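Local coordinates for nucleotidyltransferase-like protein (Exiguobacterium sibiricum, PDB 3C18) that is of unestablished function but probably combines a nucleotidyltransferase-like domain with a helical substrate-binding domain and a helix-turn-helix domain, at residues R119-S124 with T250-D255; L125-L130 with G257-F262; H158-L163 with I210-L215; S218-G223 with K266-I271. One frame throughout, in Å; residues are numbered along the deposited sequence. Where two conformers were deposited one is given.

Contact 1: residues R119-S124 with T250-D255; sequences RCLQMS and TELKVD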
loop_
_atom_site.group_PDB
_atom_site.type_symbol
_atom_site.label_atom_id
_atom_site.label_comp_id
_atom_site.label_asym_id
_atom_site.label_seq_id
_atom_site.Cartn_x
_atom_site.Cartn_y
_atom_site.Cartn_z
ATOM N N ARG A 119 -5.210 -4.434 -17.956
ATOM C CA ARG A 119 -6.494 -4.032 -17.420
ATOM C C ARG A 119 -7.056 -5.098 -16.515
ATOM O O ARG A 119 -7.600 -4.812 -15.451
ATOM C CB ARG A 119 -7.507 -3.748 -18.515
ATOM C CG ARG A 119 -8.772 -3.157 -17.945
ATOM C CD ARG A 119 -9.663 -2.560 -19.034
ATOM N NE ARG A 119 -10.110 -3.600 -19.929
ATOM C CZ ARG A 119 -11.240 -4.279 -19.780
ATOM N NH1 ARG A 119 -12.065 -4.016 -18.777
ATOM N NH2 ARG A 119 -11.548 -5.215 -20.653
ATOM N N CYS A 120 -6.919 -6.339 -16.952
ATOM C CA CYS A 120 -7.504 -7.481 -16.222
ATOM C C CYS A 120 -6.784 -7.701 -14.926
ATOM O O CYS A 120 -7.401 -8.043 -13.928
ATOM C CB CYS A 120 -7.508 -8.763 -17.060
ATOM S SG CYS A 120 -8.805 -8.666 -18.335
ATOM N N LEU A 121 -5.482 -7.467 -14.934
ATOM C CA LEU A 121 -4.671 -7.613 -13.706
ATOM C C LEU A 121 -5.082 -6.550 -12.702
ATOM O O LEU A 121 -5.236 -6.808 -11.507
ATOM C CB LEU A 121 -3.174 -7.474 -14.011
ATOM C CG LEU A 121 -2.268 -7.472 -12.776
ATOM C CD1 LEU A 121 -2.565 -8.643 -11.870
ATOM C CD2 LEU A 121 -0.812 -7.430 -13.195
ATOM N N GLN A 122 -5.273 -5.344 -13.210
ATOM C CA GLN A 122 -5.733 -4.225 -12.364
ATOM C C GLN A 122 -7.118 -4.492 -11.760
ATOM O O GLN A 122 -7.425 -4.074 -10.636
ATOM C CB GLN A 122 -5.698 -2.932 -13.149
ATOM C CG GLN A 122 -4.250 -2.412 -13.369
ATOM C CD GLN A 122 -4.195 -1.130 -14.115
ATOM O OE1 GLN A 122 -5.057 -0.255 -13.927
ATOM N NE2 GLN A 122 -3.154 -0.973 -14.973
HETATM N N MSE A 123 -7.962 -5.185 -12.523
HETATM C CA MSE A 123 -9.314 -5.489 -12.086
HETATM C C MSE A 123 -9.253 -6.505 -10.987
HETATM O O MSE A 123 -9.964 -6.391 -10.017
HETATM C CB MSE A 123 -10.233 -5.945 -13.226
HETATM C CG MSE A 123 -10.625 -4.844 -14.151
HETATM SE SE MSE A 123 -12.097 -5.328 -15.318
HETATM C CE MSE A 123 -11.214 -6.668 -16.402
ATOM N N SER A 124 -8.346 -7.464 -11.079
ATOM C CA SER A 124 -8.207 -8.475 -10.007
ATOM C C SER A 124 -7.656 -7.844 -8.741
ATOM O O SER A 124 -8.042 -8.191 -7.664
ATOM C CB SER A 124 -7.324 -9.648 -10.425
ATOM O OG SER A 124 -7.934 -10.409 -11.483
ATOM N N THR A 250 2.321 -12.856 -9.346
ATOM C CA THR A 250 3.195 -12.194 -8.355
ATOM C C THR A 250 2.495 -11.104 -7.591
ATOM O O THR A 250 2.566 -11.003 -6.389
ATOM C CB THR A 250 4.411 -11.521 -9.035
ATOM O OG1 THR A 250 5.309 -12.526 -9.516
ATOM C CG2 THR A 250 5.146 -10.579 -8.060
ATOM N N GLU A 251 1.830 -10.250 -8.333
ATOM C CA GLU A 251 1.165 -9.073 -7.734
ATOM C C GLU A 251 -0.053 -9.457 -6.923
ATOM O O GLU A 251 -0.559 -8.666 -6.143
ATOM C CB GLU A 251 0.751 -8.071 -8.806
ATOM C CG GLU A 251 1.915 -7.527 -9.641
ATOM C CD GLU A 251 2.914 -6.714 -8.801
ATOM O OE1 GLU A 251 2.514 -6.088 -7.791
ATOM O OE2 GLU A 251 4.096 -6.690 -9.180
ATOM N N LEU A 252 -0.500 -10.695 -7.091
ATOM C CA LEU A 252 -1.710 -11.143 -6.417
ATOM C C LEU A 252 -1.394 -12.022 -5.232
ATOM O O LEU A 252 -2.294 -12.440 -4.531
ATOM C CB LEU A 252 -2.605 -11.910 -7.381
ATOM C CG LEU A 252 -3.400 -11.105 -8.407
ATOM C CD1 LEU A 252 -4.034 -12.052 -9.453
ATOM C CD2 LEU A 252 -4.449 -10.269 -7.676
ATOM N N LYS A 253 -0.112 -12.269 -4.970
ATOM C CA LYS A 253 0.258 -13.200 -3.876
ATOM C C LYS A 253 -0.453 -12.867 -2.576
ATOM O O LYS A 253 -0.966 -13.735 -1.872
ATOM C CB LYS A 253 1.773 -13.252 -3.617
ATOM C CG LYS A 253 2.542 -13.990 -4.657
ATOM C CD LYS A 253 4.043 -14.025 -4.364
ATOM C CE LYS A 253 4.428 -14.753 -3.090
ATOM N NZ LYS A 253 5.932 -15.029 -3.064
ATOM N N VAL A 254 -0.521 -11.590 -2.275
ATOM C CA VAL A 254 -1.005 -11.178 -0.962
ATOM C C VAL A 254 -2.453 -11.512 -0.745
ATOM O O VAL A 254 -2.918 -11.675 0.408
ATOM C CB VAL A 254 -0.782 -9.675 -0.728
ATOM C CG1 VAL A 254 -1.617 -9.182 0.440
ATOM C CG2 VAL A 254 0.699 -9.428 -0.462
ATOM N N ASP A 255 -3.178 -11.618 -1.858
ATOM C CA ASP A 255 -4.641 -11.813 -1.789
ATOM C C ASP A 255 -5.158 -13.104 -2.402
ATOM O O ASP A 255 -6.341 -13.352 -2.439
ATOM C CB ASP A 255 -5.336 -10.619 -2.460
ATOM C CG ASP A 255 -5.382 -9.375 -1.542
ATOM O OD1 ASP A 255 -5.990 -9.448 -0.429
ATOM O OD2 ASP A 255 -4.822 -8.336 -1.963
#

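Contact 2: residues L125-L130 with G257-F262; sequences LSFAKL and GSLVDF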
loop_
_atom_site.group_PDB
_atom_site.type_symbol
_atom_site.label_atom_id
_atom_site.label_comp_id
_atom_site.label_asym_id
_atom_site.label_seq_id
_atom_site.Cartn_x
_atom_site.Cartn_y
_atom_site.Cartn_z
ATOM N N LEU A 125 -6.734 -6.903 -8.894
ATOM C CA LEU A 125 -6.159 -6.203 -7.743
ATOM C C LEU A 125 -7.194 -5.326 -7.047
ATOM O O LEU A 125 -7.242 -5.249 -5.850
ATOM C CB LEU A 125 -4.917 -5.402 -8.147
ATOM C CG LEU A 125 -3.714 -6.298 -8.548
ATOM C CD1 LEU A 125 -2.590 -5.540 -9.300
ATOM C CD2 LEU A 125 -3.140 -6.938 -7.286
ATOM N N SER A 126 -8.068 -4.705 -7.821
ATOM C CA SER A 126 -9.118 -3.843 -7.264
ATOM C C SER A 126 -10.172 -4.687 -6.559
ATOM O O SER A 126 -10.630 -4.406 -5.431
ATOM C CB SER A 126 -9.754 -3.035 -8.404
ATOM O OG SER A 126 -10.674 -2.086 -7.921
ATOM N N PHE A 127 -10.539 -5.754 -7.230
ATOM C CA PHE A 127 -11.523 -6.682 -6.710
ATOM C C PHE A 127 -10.998 -7.321 -5.419
ATOM O O PHE A 127 -11.722 -7.513 -4.439
ATOM C CB PHE A 127 -11.824 -7.786 -7.733
ATOM C CG PHE A 127 -12.912 -8.703 -7.299
ATOM C CD1 PHE A 127 -14.237 -8.380 -7.562
ATOM C CD2 PHE A 127 -12.629 -9.874 -6.595
ATOM C CE1 PHE A 127 -15.268 -9.206 -7.132
ATOM C CE2 PHE A 127 -13.667 -10.713 -6.157
ATOM C CZ PHE A 127 -14.988 -10.372 -6.429
ATOM N N ALA A 128 -9.714 -7.631 -5.405
ATOM C CA ALA A 128 -9.102 -8.241 -4.185
ATOM C C ALA A 128 -9.270 -7.317 -2.969
ATOM O O ALA A 128 -9.614 -7.729 -1.831
ATOM C CB ALA A 128 -7.617 -8.518 -4.438
ATOM N N LYS A 129 -9.065 -6.034 -3.207
ATOM C CA LYS A 129 -9.096 -5.057 -2.105
ATOM C C LYS A 129 -10.531 -4.773 -1.690
ATOM O O LYS A 129 -10.849 -4.554 -0.498
ATOM C CB LYS A 129 -8.410 -3.760 -2.518
ATOM C CG LYS A 129 -6.918 -3.846 -2.765
ATOM C CD LYS A 129 -6.176 -4.408 -1.583
ATOM N N LEU A 130 -11.406 -4.754 -2.679
ATOM C CA LEU A 130 -12.857 -4.564 -2.392
ATOM C C LEU A 130 -13.334 -5.677 -1.461
ATOM O O LEU A 130 -14.060 -5.464 -0.479
ATOM C CB LEU A 130 -13.671 -4.606 -3.688
ATOM C CG LEU A 130 -15.169 -4.875 -3.679
ATOM C CD1 LEU A 130 -15.948 -3.850 -2.878
ATOM C CD2 LEU A 130 -15.642 -4.925 -5.158
ATOM N N GLY A 257 -4.989 -16.235 -1.475
ATOM C CA GLY A 257 -5.720 -17.102 -0.580
ATOM C C GLY A 257 -7.190 -16.682 -0.442
ATOM O O GLY A 257 -8.092 -17.523 -0.553
ATOM N N SER A 258 -7.430 -15.397 -0.221
ATOM C CA SER A 258 -8.820 -14.902 -0.048
ATOM C C SER A 258 -9.625 -14.916 -1.314
ATOM O O SER A 258 -10.843 -15.074 -1.294
ATOM C CB SER A 258 -8.845 -13.459 0.472
ATOM O OG SER A 258 -8.090 -13.424 1.656
ATOM N N LEU A 259 -8.960 -14.654 -2.420
ATOM C CA LEU A 259 -9.638 -14.668 -3.728
ATOM C C LEU A 259 -10.081 -16.075 -4.014
ATOM O O LEU A 259 -11.223 -16.311 -4.393
ATOM C CB LEU A 259 -8.755 -14.183 -4.847
ATOM C CG LEU A 259 -8.472 -12.688 -4.957
ATOM C CD1 LEU A 259 -7.448 -12.398 -6.104
ATOM C CD2 LEU A 259 -9.769 -11.953 -5.175
ATOM N N VAL A 260 -9.175 -17.019 -3.799
ATOM C CA VAL A 260 -9.486 -18.404 -4.083
ATOM C C VAL A 260 -10.631 -18.914 -3.202
ATOM O O VAL A 260 -11.544 -19.592 -3.666
ATOM C CB VAL A 260 -8.238 -19.299 -4.014
ATOM C CG1 VAL A 260 -8.641 -20.744 -3.881
ATOM C CG2 VAL A 260 -7.386 -19.087 -5.259
ATOM N N ASP A 261 -10.606 -18.548 -1.939
ATOM C CA ASP A 261 -11.647 -18.945 -0.984
ATOM C C ASP A 261 -12.982 -18.445 -1.463
ATOM O O ASP A 261 -14.023 -19.125 -1.422
ATOM C CB ASP A 261 -11.378 -18.289 0.363
ATOM C CG ASP A 261 -12.420 -18.638 1.426
ATOM O OD1 ASP A 261 -12.302 -19.710 2.053
ATOM O OD2 ASP A 261 -13.310 -17.808 1.705
ATOM N N PHE A 262 -12.945 -17.213 -1.937
ATOM C CA PHE A 262 -14.155 -16.565 -2.400
ATOM C C PHE A 262 -14.698 -17.248 -3.641
ATOM O O PHE A 262 -15.850 -17.586 -3.724
ATOM C CB PHE A 262 -13.890 -15.123 -2.707
ATOM C CG PHE A 262 -15.102 -14.389 -3.124
ATOM C CD1 PHE A 262 -16.012 -14.009 -2.207
ATOM C CD2 PHE A 262 -15.315 -14.081 -4.425
ATOM C CE1 PHE A 262 -17.154 -13.295 -2.581
ATOM C CE2 PHE A 262 -16.454 -13.367 -4.815
ATOM C CZ PHE A 262 -17.354 -12.974 -3.889
#

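Contact 3: residues H158-L163 with I210-L215; sequences HHLARL and IGLEHL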
loop_
_atom_site.group_PDB
_atom_site.type_symbol
_atom_site.label_atom_id
_atom_site.label_comp_id
_atom_site.label_asym_id
_atom_site.label_seq_id
_atom_site.Cartn_x
_atom_site.Cartn_y
_atom_site.Cartn_z
ATOM N N HIS A 158 -14.939 2.610 -2.409
ATOM C CA HIS A 158 -13.952 3.322 -3.226
ATOM C C HIS A 158 -13.299 2.315 -4.191
ATOM O O HIS A 158 -13.131 2.574 -5.361
ATOM C CB HIS A 158 -12.887 3.992 -2.363
ATOM C CG HIS A 158 -12.014 4.924 -3.126
ATOM N ND1 HIS A 158 -10.646 4.802 -3.173
ATOM C CD2 HIS A 158 -12.329 5.979 -3.914
ATOM C CE1 HIS A 158 -10.154 5.755 -3.945
ATOM N NE2 HIS A 158 -11.155 6.486 -4.401
ATOM N N HIS A 159 -12.965 1.133 -3.700
ATOM C CA HIS A 159 -12.400 0.108 -4.606
ATOM C C HIS A 159 -13.379 -0.329 -5.671
ATOM O O HIS A 159 -12.984 -0.672 -6.800
ATOM C CB HIS A 159 -11.888 -1.112 -3.847
ATOM C CG HIS A 159 -10.692 -0.804 -3.017
ATOM N ND1 HIS A 159 -9.533 -0.294 -3.555
ATOM C CD2 HIS A 159 -10.494 -0.876 -1.684
ATOM C CE1 HIS A 159 -8.660 -0.105 -2.585
ATOM N NE2 HIS A 159 -9.222 -0.445 -1.444
ATOM N N LEU A 160 -14.653 -0.325 -5.309
ATOM C CA LEU A 160 -15.739 -0.749 -6.218
ATOM C C LEU A 160 -15.923 0.251 -7.361
ATOM O O LEU A 160 -16.223 -0.107 -8.505
ATOM C CB LEU A 160 -17.045 -0.910 -5.435
ATOM C CG LEU A 160 -18.348 -1.322 -6.150
ATOM C CD1 LEU A 160 -18.321 -2.714 -6.668
ATOM C CD2 LEU A 160 -19.561 -1.144 -5.236
ATOM N N ALA A 161 -15.733 1.514 -7.038
ATOM C CA ALA A 161 -15.803 2.614 -8.029
ATOM C C ALA A 161 -14.639 2.487 -9.004
ATOM O O ALA A 161 -14.794 2.641 -10.177
ATOM C CB ALA A 161 -15.726 3.964 -7.350
ATOM N N ARG A 162 -13.452 2.169 -8.494
ATOM C CA ARG A 162 -12.245 2.016 -9.341
ATOM C C ARG A 162 -12.404 0.805 -10.264
ATOM O O ARG A 162 -12.117 0.867 -11.460
ATOM C CB ARG A 162 -10.969 1.908 -8.485
ATOM C CG ARG A 162 -10.606 3.229 -7.772
ATOM C CD ARG A 162 -9.495 3.062 -6.744
ATOM N NE ARG A 162 -8.367 2.341 -7.307
ATOM C CZ ARG A 162 -7.414 2.892 -8.045
ATOM N NH1 ARG A 162 -7.460 4.177 -8.319
ATOM N NH2 ARG A 162 -6.429 2.149 -8.524
ATOM N N LEU A 163 -12.934 -0.274 -9.714
ATOM C CA LEU A 163 -13.196 -1.504 -10.487
ATOM C C LEU A 163 -14.203 -1.248 -11.568
ATOM O O LEU A 163 -14.040 -1.656 -12.737
ATOM C CB LEU A 163 -13.668 -2.626 -9.565
ATOM C CG LEU A 163 -14.075 -3.937 -10.214
ATOM C CD1 LEU A 163 -12.987 -4.549 -11.069
ATOM C CD2 LEU A 163 -14.480 -4.873 -9.116
ATOM N N ILE A 210 -25.223 -4.523 2.375
ATOM C CA ILE A 210 -26.170 -5.289 1.541
ATOM C C ILE A 210 -25.836 -5.034 0.076
ATOM O O ILE A 210 -25.619 -5.955 -0.698
ATOM C CB ILE A 210 -27.622 -4.870 1.771
ATOM C CG1 ILE A 210 -28.076 -5.293 3.172
ATOM C CG2 ILE A 210 -28.534 -5.473 0.720
ATOM C CD1 ILE A 210 -27.549 -6.601 3.557
ATOM N N GLY A 211 -25.753 -3.753 -0.249
ATOM C CA GLY A 211 -25.480 -3.300 -1.614
ATOM C C GLY A 211 -24.150 -3.763 -2.101
ATOM O O GLY A 211 -24.002 -4.206 -3.228
ATOM N N LEU A 212 -23.153 -3.676 -1.228
ATOM C CA LEU A 212 -21.807 -4.146 -1.572
ATOM C C LEU A 212 -21.798 -5.626 -1.895
ATOM O O LEU A 212 -21.024 -6.099 -2.771
ATOM C CB LEU A 212 -20.799 -3.927 -0.433
ATOM C CG LEU A 212 -20.098 -2.577 -0.302
ATOM C CD1 LEU A 212 -19.455 -2.399 1.108
ATOM C CD2 LEU A 212 -19.062 -2.440 -1.378
ATOM N N GLU A 213 -22.567 -6.396 -1.138
ATOM C CA GLU A 213 -22.475 -7.855 -1.272
ATOM C C GLU A 213 -23.071 -8.250 -2.604
ATOM O O GLU A 213 -22.615 -9.167 -3.279
ATOM C CB GLU A 213 -23.166 -8.579 -0.117
ATOM C CG GLU A 213 -23.008 -10.082 -0.190
ATOM C CD GLU A 213 -23.476 -10.799 1.062
ATOM O OE1 GLU A 213 -24.108 -10.136 1.914
ATOM O OE2 GLU A 213 -23.202 -12.015 1.203
ATOM N N HIS A 214 -24.084 -7.504 -2.982
ATOM C CA HIS A 214 -24.777 -7.715 -4.245
ATOM C C HIS A 214 -23.858 -7.409 -5.426
ATOM O O HIS A 214 -23.687 -8.206 -6.339
ATOM C CB HIS A 214 -25.989 -6.803 -4.308
ATOM C CG HIS A 214 -26.838 -6.996 -5.521
ATOM N ND1 HIS A 214 -27.306 -8.233 -5.916
ATOM C CD2 HIS A 214 -27.354 -6.100 -6.395
ATOM C CE1 HIS A 214 -28.047 -8.094 -6.999
ATOM N NE2 HIS A 214 -28.094 -6.809 -7.307
ATOM N N LEU A 215 -23.280 -6.221 -5.390
ATOM C CA LEU A 215 -22.395 -5.731 -6.480
ATOM C C LEU A 215 -21.111 -6.543 -6.608
ATOM O O LEU A 215 -20.493 -6.673 -7.678
ATOM C CB LEU A 215 -22.116 -4.230 -6.307
ATOM C CG LEU A 215 -23.398 -3.413 -6.481
ATOM C CD1 LEU A 215 -23.216 -1.932 -6.324
ATOM C CD2 LEU A 215 -23.963 -3.689 -7.834
#

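Contact 4: residues S218-G223 with K266-I271; sequences SKVLSG and KGLIRI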
loop_
_atom_site.group_PDB
_atom_site.type_symbol
_atom_site.label_atom_id
_atom_site.label_comp_id
_atom_site.label_asym_id
_atom_site.label_seq_id
_atom_site.Cartn_x
_atom_site.Cartn_y
_atom_site.Cartn_z
ATOM N N SER A 218 -21.934 -9.589 -8.410
ATOM C CA SER A 218 -22.210 -9.162 -9.792
ATOM C C SER A 218 -20.941 -8.959 -10.627
ATOM O O SER A 218 -20.972 -9.083 -11.837
ATOM C CB SER A 218 -23.027 -7.866 -9.806
ATOM O OG SER A 218 -24.204 -7.970 -9.002
ATOM N N LYS A 219 -19.840 -8.618 -9.974
ATOM C CA LYS A 219 -18.569 -8.303 -10.665
ATOM C C LYS A 219 -17.520 -9.383 -10.457
ATOM O O LYS A 219 -16.347 -9.199 -10.682
ATOM C CB LYS A 219 -18.011 -6.970 -10.170
ATOM C CG LYS A 219 -18.992 -5.811 -10.347
ATOM C CD LYS A 219 -18.380 -4.446 -10.123
ATOM C CE LYS A 219 -19.397 -3.328 -10.321
ATOM N NZ LYS A 219 -19.662 -3.071 -11.747
ATOM N N VAL A 220 -17.994 -10.523 -10.043
ATOM C CA VAL A 220 -17.136 -11.626 -9.672
ATOM C C VAL A 220 -16.256 -12.033 -10.848
ATOM O O VAL A 220 -15.058 -12.346 -10.698
ATOM C CB VAL A 220 -17.994 -12.821 -9.118
ATOM C CG1 VAL A 220 -18.743 -13.518 -10.245
ATOM C CG2 VAL A 220 -17.105 -13.804 -8.365
ATOM N N LEU A 221 -16.836 -12.014 -12.037
ATOM C CA LEU A 221 -16.068 -12.453 -13.216
ATOM C C LEU A 221 -15.014 -11.433 -13.623
ATOM O O LEU A 221 -13.969 -11.778 -14.192
ATOM C CB LEU A 221 -16.961 -12.845 -14.388
ATOM C CG LEU A 221 -17.750 -14.144 -14.176
ATOM C CD1 LEU A 221 -18.614 -14.460 -15.422
ATOM C CD2 LEU A 221 -16.816 -15.318 -13.824
ATOM N N SER A 222 -15.252 -10.178 -13.287
ATOM C CA SER A 222 -14.287 -9.118 -13.617
ATOM C C SER A 222 -13.068 -9.294 -12.737
ATOM O O SER A 222 -11.909 -9.114 -13.141
ATOM C CB SER A 222 -14.884 -7.735 -13.399
ATOM O OG SER A 222 -15.871 -7.468 -14.387
ATOM N N GLY A 223 -13.357 -9.699 -11.525
ATOM C CA GLY A 223 -12.343 -9.867 -10.528
ATOM C C GLY A 223 -11.503 -11.115 -10.759
ATOM O O GLY A 223 -10.289 -11.118 -10.553
ATOM N N LYS A 266 -18.305 -19.228 -4.608
ATOM C CA LYS A 266 -19.171 -18.722 -5.675
ATOM C C LYS A 266 -19.276 -19.730 -6.801
ATOM O O LYS A 266 -19.921 -19.492 -7.831
ATOM C CB LYS A 266 -18.629 -17.416 -6.248
ATOM C CG LYS A 266 -18.669 -16.282 -5.281
ATOM C CD LYS A 266 -20.037 -16.071 -4.731
ATOM C CE LYS A 266 -20.004 -15.211 -3.491
ATOM N NZ LYS A 266 -21.237 -15.366 -2.704
ATOM N N GLY A 267 -18.605 -20.848 -6.606
ATOM C CA GLY A 267 -18.684 -21.962 -7.538
ATOM C C GLY A 267 -17.812 -21.850 -8.754
ATOM O O GLY A 267 -17.966 -22.613 -9.680
ATOM N N LEU A 268 -16.849 -20.937 -8.735
ATOM C CA LEU A 268 -15.992 -20.704 -9.926
ATOM C C LEU A 268 -14.657 -21.452 -9.888
ATOM O O LEU A 268 -13.948 -21.572 -10.875
ATOM C CB LEU A 268 -15.719 -19.217 -10.069
ATOM C CG LEU A 268 -16.974 -18.402 -10.407
ATOM C CD1 LEU A 268 -16.660 -16.900 -10.329
ATOM C CD2 LEU A 268 -17.458 -18.800 -11.789
ATOM N N ILE A 269 -14.332 -21.928 -8.699
ATOM C CA ILE A 269 -13.129 -22.722 -8.481
ATOM C C ILE A 269 -13.530 -23.955 -7.717
ATOM O O ILE A 269 -14.377 -23.913 -6.817
ATOM C CB ILE A 269 -12.003 -21.949 -7.730
ATOM C CG1 ILE A 269 -11.225 -21.038 -8.681
ATOM C CG2 ILE A 269 -10.984 -22.921 -7.136
ATOM C CD1 ILE A 269 -10.204 -20.155 -7.973
ATOM N N ARG A 270 -12.951 -25.069 -8.122
ATOM C CA ARG A 270 -13.209 -26.363 -7.506
ATOM C C ARG A 270 -12.076 -26.800 -6.619
ATOM O O ARG A 270 -10.976 -26.904 -7.044
ATOM C CB ARG A 270 -13.430 -27.441 -8.597
ATOM C CG ARG A 270 -13.762 -28.841 -8.041
ATOM C CD ARG A 270 -14.307 -29.789 -9.135
ATOM N NE ARG A 270 -13.639 -29.546 -10.414
ATOM C CZ ARG A 270 -14.237 -29.028 -11.483
ATOM N NH1 ARG A 270 -15.540 -28.749 -11.454
ATOM N NH2 ARG A 270 -13.531 -28.820 -12.592
ATOM N N ILE A 271 -12.397 -27.088 -5.376
ATOM C CA ILE A 271 -11.402 -27.569 -4.392
ATOM C C ILE A 271 -11.405 -29.088 -4.257
ATOM O O ILE A 271 -12.446 -29.731 -4.143
ATOM C CB ILE A 271 -11.610 -26.882 -2.979
ATOM C CG1 ILE A 271 -10.475 -27.244 -2.052
ATOM C CG2 ILE A 271 -12.925 -27.271 -2.367
ATOM C CD1 ILE A 271 -10.461 -26.463 -0.758
#

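Contact 1: residues R119-S124 with T250-D255
Glu251 meets Leu121 at the border of this contact, where its CG lies 4.5 Å from Leu121 CD2. The CB of Glu251 starts out in the direction of helix 116-142, but the chain bends back at both of its first two torsions, and the carboxylate ends up pointing away from Leu121. Its OE2 is taken by a salt bridge to Arg77 on the nucleotidyltransferase-like part of the chain, so the aliphatic base of the residue does the packing and the charged end ties in a different domain.

Leu252 follows, buried, its CB pointing toward helix 116-142. CG sits beside the backbone N, anti to the carbonyl carbon (chi1 -76°), and this sets the fork against Leu121 and Ser124, three residues apart on that helix. On one flank Leu252 CG comes within 4.3 Å of Leu121 CD1. On the other, CD2 lies 4.0 Å from Ser124 CB, and CD1 is only slightly farther from that same carbon at 4.2 Å, so both methyls straddle the serine methylene. The 250-252 turn is the lead-in to helix 253-265, probably the second helix of the helix-turn-helix motif itself, after helix 240-245, and it joins that unit to the first helix of the helical domain. The Ser124 hydroxyl plays no part with Leu252; its OG is hydrogen-bonded to Gly223 O. Tyr226 of helix 220-231 touches Leu121, Ser124 and Leu252 alike. Asp255 N bonds back to Leu252 O at 2.9 Å, and Asp255 OD1 forms a salt bridge with Arg132 farther along helix 116-142.

Contact 2: residues L125-L130 with G257-F262
Helices 125-130 and 257-262 cross almost at a right angle, 81° between their N-to-C directions, with axes 10.1 Å apart at closest approach. The backbones come nearest at Ala128 and Leu259, whose CA atoms are 6.5 Å apart, so the closest point falls at a small residue. Leu259 CD2 rests there on the helix surface, 3.9 Å from Ala128 CA and a little farther from its CB. The same methyl also reaches the rim of the Phe127 ring, lying near the ring plane 3.8 Å from Phe127 CD2.

One turn along its helix, Phe262 meets a different part of that rim. Phe262 CE2 approaches Phe127 CZ to 3.7 Å, again near the plane of the Phe127 ring. The two planes are inclined at 59° and the centroids lie 5.8 Å apart, an oblique pairing that is neither stacked nor T-shaped. Both phenylalanines have CG anti to the backbone N, which throws each ring across the gap between the helices. Leu163 and Leu216 pack on Phe127 from two other helices, so the ring sits deep in an apolar core. Helix 253-265 probably corresponds to the recognition helix of a winged helix-turn-helix fold; here one side of it is buried against the first helix of the substrate-binding-like domain.

Contact 3: residues H158-L163 with I210-L215
Leu160 projects from helix 146-167 into the notch between Leu212 and Leu215, which lie on the same side of helix 201-218. This is leucine packing inside the helical bundle of the YgxA-like domain, which belongs to the same clan as the C-terminal domain of kanamycin nucleotidyltransferase. From Leu160 CB, which is itself directed at helix 201-218, CG continues anti to the backbone N (chi1 179°), so the side chain is carried well out from its own helix before it forks.

At the fork the two methyls divide the work. CD1 lies 4.1 Å from Leu215 CB and also packs on the aliphatic chain of Lys219, just beyond the end of helix 201-218. CD2 goes between the two leucines, close to Leu215 CB and CD1 and to the tip of Leu212. The partners receive it differently: Leu215 runs across Leu160 at about a right angle, whereas Leu212 slides past it in the opposite direction, its base off to one side and its end swung in. Val187 of helix 185-195 touches both Leu160 and Leu215, and Leu130 and Phe134 of helix 116-142 meet Leu212, so the trio bridges several helices of the bundle. At the tip, Leu160 CD2 is 3.9 Å from Leu215 CD1 and 4.1 Å from Leu212 CD2.

Contact 4: residues S218-G223 with K266-I271
Val220 and Leu268 reach for each other end to end, and Val220 CG2 stands 3.7 Å from Leu268 CD1. The valine presents both branches to that one methyl: CG2 lies anti to its own backbone N, while CG1 takes the crowded position between N and the carbonyl carbon (chi1 73°) and stays 4.0 Å from Leu268 CD1. Leu221, next in sequence, comes from another quarter. Its CB is not aimed at the other segment, but the end of the side chain swings in and lies across Leu268 at about a right angle, bringing Leu221 CD2 to 3.8 Å from Leu268 CD1 and 4.1 Å from Leu268 CD2. Leu268 CD1 is therefore shared by two consecutive side chains, with the valine buried and Leu221 at the solvent-facing border.

Lys266 adds a lighter touch. Its CG is 4.3 Å from Val220 CG2, after which the chain turns away, and its NZ makes a weak hydrogen bond with Gln217. Gly267 has a positive phi of 81° and ends helix 253-265 in a Schellman motif; Lys266 and Leu268, its neighbours in sequence, both touch Val220.

The first turn of helix 220-231 is thus packed against the corner where helix 253-265 gives way to strand 269-275, within what is probably a winged helix-turn-helix unit. Phe262 of helix 253-265 closes on Val220 as well, Phe228 from later in helix 220-231 packs on Leu268, and the Leu268 backbone is hydrogen-bonded to Val289 just past strand 281-288.

Contacts 1 and 2 are successive steps along helix 116-142, against first the lead-in and then the body of helix 253-265, with centres about 9 Å apart. Contact 4 lies about 10 Å from contact 2, where Phe127 rests on Gly223, making one continuous core. Contact 3 belongs to the helical domain alone, about 13 Å from contact 2, and meets it where Ser126 packs against His159. Along the chain, contact 3 closes before contact 4 opens, and both segments of contact 3 fall between those of contacts 1 and 2. Helix 116-142 thus serves both the helical bundle and the helix-turn-helix unit.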